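Local coordinates for protein myosin regulatory light chain, striated adductor muscle (Argopecten irradians, PDB 1WDC) that serves as the calcium-binding regulatory light chain of molluscan muscle myosin, responsible for calcium-dependent control of its magnesium ATPase, at residues D123-R126 with M127-E131; G82-S85 with E86-R90. All blocks are in the same frame, centred on the assembly; numbering follows the deposited sequence.

Contact 1 of 2, residues D123-R126 with M127-E131; sequences DEMR and MTFKE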
loop_
_atom_site.group_PDB
_atom_site.type_symbol
_atom_site.label_atom_id
_atom_site.label_comp_id
_atom_site.label_asym_id
_atom_site.label_seq_id
_atom_site.Cartn_x
_atom_site.Cartn_y
_atom_site.Cartn_z
ATOM N N ASP B 123 -5.845 6.985 17.912
ATOM C CA ASP B 123 -4.975 7.879 18.633
ATOM C C ASP B 123 -3.713 8.123 17.898
ATOM O O ASP B 123 -3.309 9.269 17.803
ATOM C CB ASP B 123 -4.698 7.361 20.043
ATOM C CG ASP B 123 -5.855 7.655 21.001
ATOM O OD1 ASP B 123 -6.209 8.863 21.148
ATOM O OD2 ASP B 123 -6.480 6.680 21.501
ATOM N N GLU B 124 -3.193 7.112 17.206
ATOM C CA GLU B 124 -2.132 7.386 16.222
ATOM C C GLU B 124 -2.661 8.267 15.092
ATOM O O GLU B 124 -1.926 9.098 14.563
ATOM C CB GLU B 124 -1.617 6.108 15.612
ATOM C CG GLU B 124 -0.972 5.203 16.559
ATOM C CD GLU B 124 -0.920 3.813 16.031
ATOM O OE1 GLU B 124 -1.944 3.304 15.576
ATOM O OE2 GLU B 124 0.120 3.166 16.159
ATOM N N MET B 125 -3.954 8.121 14.773
ATOM C CA MET B 125 -4.585 8.912 13.696
ATOM C C MET B 125 -4.757 10.363 14.153
ATOM O O MET B 125 -4.321 11.326 13.495
ATOM C CB MET B 125 -5.970 8.317 13.310
ATOM C CG MET B 125 -5.952 7.104 12.355
ATOM S SD MET B 125 -5.069 7.345 10.793
ATOM C CE MET B 125 -5.856 8.710 10.227
ATOM N N ARG B 126 -5.319 10.486 15.347
ATOM C CA ARG B 126 -5.468 11.763 15.996
ATOM C C ARG B 126 -4.113 12.536 16.022
ATOM O O ARG B 126 -4.042 13.728 15.627
ATOM C CB ARG B 126 -5.983 11.493 17.406
ATOM C CG ARG B 126 -6.935 12.528 17.965
ATOM C CD ARG B 126 -6.780 12.627 19.480
ATOM N NE ARG B 126 -5.991 13.807 19.810
ATOM C CZ ARG B 126 -5.033 13.867 20.729
ATOM N NH1 ARG B 126 -4.968 12.985 21.723
ATOM N NH2 ARG B 126 -4.233 14.920 20.721
ATOM N N MET B 127 -3.036 11.817 16.380
ATOM C CA MET B 127 -1.715 12.415 16.617
ATOM C C MET B 127 -0.968 12.766 15.348
ATOM O O MET B 127 -0.203 13.718 15.322
ATOM C CB MET B 127 -0.830 11.489 17.464
ATOM C CG MET B 127 -1.148 11.454 18.966
ATOM S SD MET B 127 -1.787 13.046 19.668
ATOM C CE MET B 127 -0.402 14.229 19.338
ATOM N N THR B 128 -1.131 11.951 14.317
ATOM C CA THR B 128 -0.456 12.189 13.055
ATOM C C THR B 128 -0.970 13.448 12.420
ATOM O O THR B 128 -0.199 14.276 11.938
ATOM C CB THR B 128 -0.728 11.054 12.127
ATOM O OG1 THR B 128 -0.152 9.881 12.680
ATOM C CG2 THR B 128 -0.135 11.307 10.787
ATOM N N PHE B 129 -2.291 13.578 12.409
ATOM C CA PHE B 129 -2.923 14.648 11.653
ATOM C C PHE B 129 -3.163 15.931 12.480
ATOM O O PHE B 129 -3.432 16.990 11.915
ATOM C CB PHE B 129 -4.239 14.156 11.006
ATOM C CG PHE B 129 -4.041 13.172 9.874
ATOM C CD1 PHE B 129 -3.558 13.586 8.648
ATOM C CD2 PHE B 129 -4.196 11.812 10.082
ATOM C CE1 PHE B 129 -3.212 12.640 7.665
ATOM C CE2 PHE B 129 -3.844 10.888 9.097
ATOM C CZ PHE B 129 -3.355 11.305 7.915
ATOM N N LYS B 130 -2.980 15.852 13.798
ATOM C CA LYS B 130 -2.828 17.047 14.640
ATOM C C LYS B 130 -1.712 17.967 14.103
ATOM O O LYS B 130 -1.820 19.202 14.138
ATOM C CB LYS B 130 -2.510 16.615 16.090
ATOM C CG LYS B 130 -2.683 17.694 17.171
ATOM C CD LYS B 130 -2.783 17.081 18.574
ATOM C CE LYS B 130 -3.180 18.130 19.618
ATOM N NZ LYS B 130 -2.233 18.185 20.788
ATOM N N GLU B 131 -0.701 17.354 13.488
ATOM C CA GLU B 131 0.497 18.076 13.101
ATOM C C GLU B 131 0.617 18.387 11.597
ATOM O O GLU B 131 1.267 19.369 11.214
ATOM C CB GLU B 131 1.712 17.294 13.592
ATOM C CG GLU B 131 2.660 18.114 14.474
ATOM C CD GLU B 131 1.950 18.858 15.614
ATOM O OE1 GLU B 131 1.122 18.239 16.326
ATOM O OE2 GLU B 131 2.249 20.060 15.815
#
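The carbonyl oxygen of Glu-124 is gripped twice by Thr-128: the hydroxyl OG1 donates to O of Glu-124 at 2.7 Å, and the backbone N of Thr-128 reaches the same O at 3.0 Å. The two donors arrive from opposite faces of the carbonyl plane. This pairing is the common side-chain-to-backbone bond of a helical threonine, one turn back along helix 122-131. A chi1 of -64° turns OG1 of Thr-128 back along the helix, anti to the carbonyl carbon, where O of Glu-124 takes its proton and leaves this buried hydroxyl satisfied within its own helix. The i to i-4 ladder continues through Met-127 N to Asp-123 O, Phe-129 N to Met-125 O and Lys-130 N to Arg-126 O.

On the inner side, Met-125 and Phe-129 run alongside each other in a Met-aromatic contact, with SD of Met-125 at the ring edge, 5.4 Å from the ring centroid of Phe-129. The ring also packs on Ile-106, Ile-109 and Leu-113 of helix 106-115, whereas Thr-128 touches Phe-144. Outside the two segments, OE2 of Glu-124 forms a salt bridge with a basic side chain of another protein's chain; Met-127 and Thr-128 pack on apolar side chains of that chain.

Arg-126 and Lys-130 are exposed. Lys-130 brings its aliphatic chain to the guanidinium edge, although the like charges approach closely, NZ of Lys-130 standing 3.8 Å from NH2 of Arg-126. Over one guanidinium face lies the sulfur of the neighbouring Met-127, its SD 3.3 Å from NH2 of Arg-126.

Contact 2 of 2, residues G82-S85 with E86-R90; sequences GTDS and EETIR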
loop_
_atom_site.group_PDB
_atom_site.type_symbol
_atom_site.label_atom_id
_atom_site.label_comp_id
_atom_site.label_asym_id
_atom_site.label_seq_id
_atom_site.Cartn_x
_atom_site.Cartn_y
_atom_site.Cartn_z
ATOM N N GLY B 82 17.762 3.741 12.527
ATOM C CA GLY B 82 16.832 2.661 12.207
ATOM C C GLY B 82 15.532 3.192 11.628
ATOM O O GLY B 82 14.448 2.589 11.751
ATOM N N THR B 83 15.677 4.335 10.965
ATOM C CA THR B 83 14.583 5.034 10.344
ATOM C C THR B 83 15.061 5.363 8.918
ATOM O O THR B 83 16.253 5.265 8.614
ATOM C CB THR B 83 14.263 6.292 11.173
ATOM O OG1 THR B 83 13.141 6.984 10.614
ATOM C CG2 THR B 83 15.467 7.214 11.214
ATOM N N ASP B 84 14.108 5.524 8.003
ATOM C CA ASP B 84 14.394 5.667 6.581
ATOM C C ASP B 84 14.807 7.078 6.228
ATOM O O ASP B 84 14.429 8.009 6.919
ATOM C CB ASP B 84 13.167 5.249 5.784
ATOM C CG ASP B 84 13.009 3.739 5.733
ATOM O OD1 ASP B 84 13.771 3.109 4.957
ATOM O OD2 ASP B 84 12.192 3.171 6.502
ATOM N N SER B 85 15.626 7.240 5.194
ATOM C CA SER B 85 15.961 8.570 4.720
ATOM C C SER B 85 14.742 9.342 4.219
ATOM O O SER B 85 13.700 8.756 3.970
ATOM C CB SER B 85 16.963 8.474 3.601
ATOM O OG SER B 85 16.417 7.698 2.561
ATOM N N GLU B 86 14.913 10.643 3.986
ATOM C CA GLU B 86 13.806 11.504 3.599
ATOM C C GLU B 86 13.365 11.189 2.188
ATOM O O GLU B 86 12.166 11.201 1.868
ATOM C CB GLU B 86 14.214 12.964 3.672
ATOM C CG GLU B 86 13.031 13.899 3.858
ATOM C CD GLU B 86 13.412 15.376 3.860
ATOM O OE1 GLU B 86 14.587 15.689 4.145
ATOM O OE2 GLU B 86 12.519 16.232 3.660
ATOM N N GLU B 87 14.338 10.826 1.369
ATOM C CA GLU B 87 14.060 10.450 -0.003
ATOM C C GLU B 87 13.238 9.164 -0.084
ATOM O O GLU B 87 12.249 9.104 -0.814
ATOM C CB GLU B 87 15.370 10.285 -0.765
ATOM C CG GLU B 87 15.180 9.893 -2.222
ATOM C CD GLU B 87 16.493 9.554 -2.896
ATOM O OE1 GLU B 87 17.177 8.597 -2.443
ATOM O OE2 GLU B 87 16.848 10.269 -3.861
ATOM N N THR B 88 13.602 8.180 0.738
ATOM C CA THR B 88 12.858 6.929 0.824
ATOM C C THR B 88 11.402 7.149 1.237
ATOM O O THR B 88 10.500 6.536 0.676
ATOM C CB THR B 88 13.497 5.952 1.830
ATOM O OG1 THR B 88 14.797 5.588 1.373
ATOM C CG2 THR B 88 12.662 4.681 1.957
ATOM N N ILE B 89 11.199 7.994 2.239
ATOM C CA ILE B 89 9.864 8.304 2.752
ATOM C C ILE B 89 9.045 9.136 1.759
ATOM O O ILE B 89 7.892 8.831 1.502
ATOM C CB ILE B 89 9.921 9.058 4.122
ATOM C CG1 ILE B 89 10.765 8.273 5.150
ATOM C CG2 ILE B 89 8.483 9.265 4.671
ATOM C CD1 ILE B 89 11.104 9.059 6.431
ATOM N N ARG B 90 9.662 10.135 1.154
ATOM C CA ARG B 90 8.982 10.884 0.100
ATOM C C ARG B 90 8.573 10.045 -1.135
ATOM O O ARG B 90 7.442 10.163 -1.624
ATOM C CB ARG B 90 9.836 12.061 -0.324
ATOM C CG ARG B 90 9.013 13.165 -0.925
ATOM C CD ARG B 90 9.901 14.236 -1.495
ATOM N NE ARG B 90 11.111 14.443 -0.706
ATOM C CZ ARG B 90 12.329 14.189 -1.166
ATOM N NH1 ARG B 90 12.485 13.518 -2.304
ATOM N NH2 ARG B 90 13.385 14.539 -0.458
#
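With chi1 at 59°, Ser-85 holds OG between its own backbone N and carbonyl carbon, facing Thr-88, while OG1 of Thr-88, anti to its carbonyl carbon (chi1 -64°), leans back toward the serine. The two hydroxyl oxygens, OG of Ser-85 and OG1 of Thr-88, consequently come within 2.9 Å. OG of Ser-85 also accepts from N of Thr-88, a weak bond at 3.4 Å but fairly straight, with an N-H...O angle of 158°. Ser-85 is thus the N-cap of helix 86-94 in the second EF-hand region, its hydroxyl meeting a backbone NH of the first turn. The main-chain ladder starts from the same residue, N of Ile-89 donating to O of Ser-85 at 3.1 Å.

Asp-84 lies across Thr-88, OD1 of Asp-84 coming 3.6 Å from the methyl CG2 of Thr-88. Its other carboxylate oxygen, OD2, binds basic and polar side chains of another protein's chain. The buried Ile-89 brings its CG1-CD1 branch up to Asp-84, with CG1 of Ile-89 3.9 Å from CB of Asp-84, and also packs on Lys-149, whose NZ donates to O of Asp-84. Shortened to an alanine, Ile-89 would lose CG1, CD1 and CG2, which would probably open a gap beside CB of Asp-84 and the side chain of Lys-149. At the end of the isoleucine, CD1 of Ile-89 lies 3.5 Å from O of Asp-84.

In the fold
Contact 2 precedes contact 1 in the sequence, and their centres are 20 Å apart; the nearest atoms remain about 11 Å from each other, so the two do not touch. Residues 82-90 lead from the loop after helix 69-79 into helix 86-94, whereas residues 123-131 lie within helix 122-131. Helix 141-149 connects them: Ile-89 and Glu-86 pack on it from contact 2, Thr-128 and Glu-131 from contact 1. Each also reaches the chain of another protein through an acidic side chain, Asp-84 or Glu-124. Both lie away from the magnesium ion bound by Asp-28, Asp-30, Asp-32, Phe-34 and Asp-39 in the first EF-hand.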